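Local structure of esterase (Capnocytophaga ochracea, 4W9R) at residues P36-L41 against C66-V71. The protein is of unknown function but carries an alpha/beta-hydrolase fold of the putative esterase family and is therefore probably an esterase. Numbering follows the deposited sequence.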
ATOM      1  N   PRO B  36     -16.994   0.445  11.453  1.00 24.28           N
ATOM      2  CA  PRO B  36     -16.709  -0.932  11.043  1.00 20.11           C
ATOM      3  C   PRO B  36     -15.410  -1.414  11.673  1.00 22.22           C
ATOM      4  O   PRO B  36     -14.491  -0.615  11.853  1.00 30.11           O
ATOM      5  CB  PRO B  36     -16.584  -0.834   9.518  1.00 20.30           C
ATOM      6  CG  PRO B  36     -17.260   0.450   9.152  1.00 23.22           C
ATOM      7  CD  PRO B  36     -17.013   1.368  10.307  1.00 25.78           C
ATOM      8  N   LEU B  37     -15.338  -2.698  12.008  1.00 24.18           N
ATOM      9  CA  LEU B  37     -14.157  -3.252  12.661  1.00 24.74           C
ATOM     10  C   LEU B  37     -13.313  -4.080  11.702  1.00 26.19           C
ATOM     11  O   LEU B  37     -13.832  -4.924  10.973  1.00 33.67           O
ATOM     12  CB  LEU B  37     -14.567  -4.107  13.862  1.00 25.09           C
ATOM     13  CG  LEU B  37     -13.458  -4.897  14.560  1.00 23.46           C
ATOM     14  CD1 LEU B  37     -12.388  -3.964  15.102  1.00 20.13           C
ATOM     15  CD2 LEU B  37     -14.037  -5.757  15.674  1.00 24.50           C
ATOM     16  N   ILE B  38     -12.007  -3.832  11.705  1.00 21.12           N
ATOM     17  CA  ILE B  38     -11.072  -4.648  10.938  1.00 27.56           C
ATOM     18  C   ILE B  38     -10.036  -5.279  11.860  1.00 25.62           C
ATOM     19  O   ILE B  38      -9.281  -4.577  12.532  1.00 22.62           O
ATOM     20  CB  ILE B  38     -10.352  -3.832   9.852  1.00 25.55           C
ATOM     21  CG1 ILE B  38     -11.354  -3.325   8.815  1.00 25.52           C
ATOM     22  CG2 ILE B  38      -9.282  -4.674   9.179  1.00 25.05           C
ATOM     23  CD1 ILE B  38     -10.717  -2.545   7.688  1.00 31.68           C
ATOM     24  N   VAL B  39     -10.010  -6.608  11.892  1.00 26.56           N
ATOM     25  CA  VAL B  39      -9.068  -7.339  12.732  1.00 24.61           C
ATOM     26  C   VAL B  39      -7.870  -7.824  11.918  1.00 24.41           C
ATOM     27  O   VAL B  39      -8.035  -8.403  10.845  1.00 34.55           O
ATOM     28  CB  VAL B  39      -9.749  -8.543  13.417  1.00 27.23           C
ATOM     29  CG1 VAL B  39      -8.750  -9.320  14.257  1.00 20.87           C
ATOM     30  CG2 VAL B  39     -10.917  -8.073  14.273  1.00 19.08           C
ATOM     31  N   VAL B  40      -6.665  -7.576  12.428  1.00 30.41           N
ATOM     32  CA  VAL B  40      -5.440  -8.001  11.755  1.00 22.68           C
ATOM     33  C   VAL B  40      -4.653  -8.997  12.607  1.00 25.78           C
ATOM     34  O   VAL B  40      -4.157  -8.651  13.679  1.00 32.90           O
ATOM     35  CB  VAL B  40      -4.540  -6.799  11.425  1.00 24.82           C
ATOM     36  CG1 VAL B  40      -3.298  -7.259  10.679  1.00 40.33           C
ATOM     37  CG2 VAL B  40      -5.307  -5.774  10.611  1.00 19.13           C
ATOM     38  N   LEU B  41      -4.546 -10.233  12.126  1.00 23.47           N
ATOM     39  CA  LEU B  41      -3.898 -11.309  12.877  1.00 33.18           C
ATOM     40  C   LEU B  41      -2.372 -11.266  12.796  1.00 45.64           C
ATOM     41  O   LEU B  41      -1.669 -11.756  13.681  1.00 58.59           O
ATOM     42  CB  LEU B  41      -4.400 -12.660  12.373  1.00 18.98           C
ATOM     43  CG  LEU B  41      -5.920 -12.798  12.298  1.00 25.08           C
ATOM     44  CD1 LEU B  41      -6.308 -14.180  11.800  1.00 27.48           C
ATOM     45  CD2 LEU B  41      -6.547 -12.514  13.653  1.00 28.72           C
ATOM     46  N   CYS B  66     -12.913   3.853  10.458  1.00 28.91           N
ATOM     47  CA  CYS B  66     -12.950   2.482  10.948  1.00 30.78           C
ATOM     48  C   CYS B  66     -12.061   2.287  12.168  1.00 37.98           C
ATOM     49  O   CYS B  66     -11.129   3.055  12.402  1.00 44.39           O
ATOM     50  CB  CYS B  66     -12.529   1.507   9.845  1.00 17.05           C
ATOM     51  SG  CYS B  66     -13.684   1.402   8.463  1.00 84.84           S
ATOM     52  N   ILE B  67     -12.364   1.253  12.945  1.00 30.62           N
ATOM     53  CA  ILE B  67     -11.514   0.858  14.058  1.00 27.79           C
ATOM     54  C   ILE B  67     -10.748  -0.401  13.677  1.00 28.53           C
ATOM     55  O   ILE B  67     -11.340  -1.391  13.246  1.00 36.85           O
ATOM     56  CB  ILE B  67     -12.328   0.618  15.343  1.00 24.12           C
ATOM     57  CG1 ILE B  67     -12.929   1.935  15.840  1.00 32.83           C
ATOM     58  CG2 ILE B  67     -11.457   0.001  16.423  1.00 17.75           C
ATOM     59  CD1 ILE B  67     -13.664   1.815  17.154  1.00 36.94           C
ATOM     60  N   VAL B  68      -9.427  -0.355  13.818  1.00 25.50           N
ATOM     61  CA  VAL B  68      -8.584  -1.484  13.455  1.00 28.23           C
ATOM     62  C   VAL B  68      -7.933  -2.096  14.691  1.00 28.63           C
ATOM     63  O   VAL B  68      -7.299  -1.398  15.481  1.00 37.65           O
ATOM     64  CB  VAL B  68      -7.489  -1.071  12.453  1.00 30.96           C
ATOM     65  CG1 VAL B  68      -6.718  -2.292  11.971  1.00 13.47           C
ATOM     66  CG2 VAL B  68      -8.101  -0.329  11.277  1.00 22.50           C
ATOM     67  N   VAL B  69      -8.100  -3.403  14.857  1.00 27.96           N
ATOM     68  CA  VAL B  69      -7.507  -4.110  15.984  1.00 22.00           C
ATOM     69  C   VAL B  69      -6.538  -5.181  15.501  1.00 22.17           C
ATOM     70  O   VAL B  69      -6.946  -6.158  14.874  1.00 34.45           O
ATOM     71  CB  VAL B  69      -8.584  -4.763  16.869  1.00 18.83           C
ATOM     72  CG1 VAL B  69      -7.937  -5.579  17.978  1.00 25.41           C
ATOM     73  CG2 VAL B  69      -9.507  -3.704  17.446  1.00 35.01           C
ATOM     74  N   GLY B  70      -5.253  -4.987  15.776  1.00 23.67           N
ATOM     75  CA  GLY B  70      -4.257  -5.973  15.406  1.00 20.64           C
ATOM     76  C   GLY B  70      -3.910  -6.966  16.500  1.00 28.11           C
ATOM     77  O   GLY B  70      -4.007  -6.660  17.688  1.00 27.45           O
ATOM     78  N   VAL B  71      -3.468  -8.150  16.090  1.00 25.93           N
ATOM     79  CA  VAL B  71      -2.972  -9.162  17.015  1.00 15.30           C
ATOM     80  C   VAL B  71      -1.490  -9.379  16.736  1.00 22.74           C
ATOM     81  O   VAL B  71      -1.119  -9.853  15.664  1.00 28.26           O
ATOM     82  CB  VAL B  71      -3.732 -10.496  16.879  1.00 23.34           C
ATOM     83  CG1 VAL B  71      -3.177 -11.527  17.851  1.00 16.50           C
ATOM     84  CG2 VAL B  71      -5.218 -10.287  17.110  1.00 16.63           C
TER
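Ile38 is gripped on both its backbone N-H and its C=O, by Ile67 and Val69: its N reaches Ile67 O at 3.0 Å, and its O takes the N-H of Val69 at 2.9 Å. The same alternation continues in both directions along the pair, with Ile67 N bonded to Pro36 O, Val40 N to Val69 O at 2.8 Å, and Val71 N to Val40 O. Among these, Val40 N sits 30° out of the plane of the Val69 carbonyl. CA-H groups of Leu37, Val39, Val68 and Gly70 add weaker contacts to oxygens of the same ladder.

The two strands are parallel, their short axes 17° apart, and belong to a right-handed beta-alpha-beta crossover through helix 43-59, within the central sheet of the alpha/beta-hydrolase fold.

Side chains alternate between the two faces. On the face carrying Leu37, Val39, Ile67 and Val69, CG of Leu37 is anti to the backbone N (chi1 173°), and the side chain slants across so that CD1 lies 3.7 Å from Val69 CG2. On the other face, Gly70, the residue paired with Val40, has no side chain, and Val40 CG2 meets Val68 CG1 diagonally at 4.0 Å, two residues before Gly70. Just ahead of strand 67-71, Cys66 SG rests against the Pro36 ring, 3.8 Å from Pro36 CG.

Helix 43-59 covers the Val68 and Val40 face, where Val50 and Met47 touch Val68 and Leu46 touches Val40. Helix 91-110 lies against the other face, placing Ile107 on Val69. Strand 116-122 flanks the far edge of 36-41, bonding through Leu116, Gly118 and Ile120 to the backbones of Leu37, Val39 and Leu41.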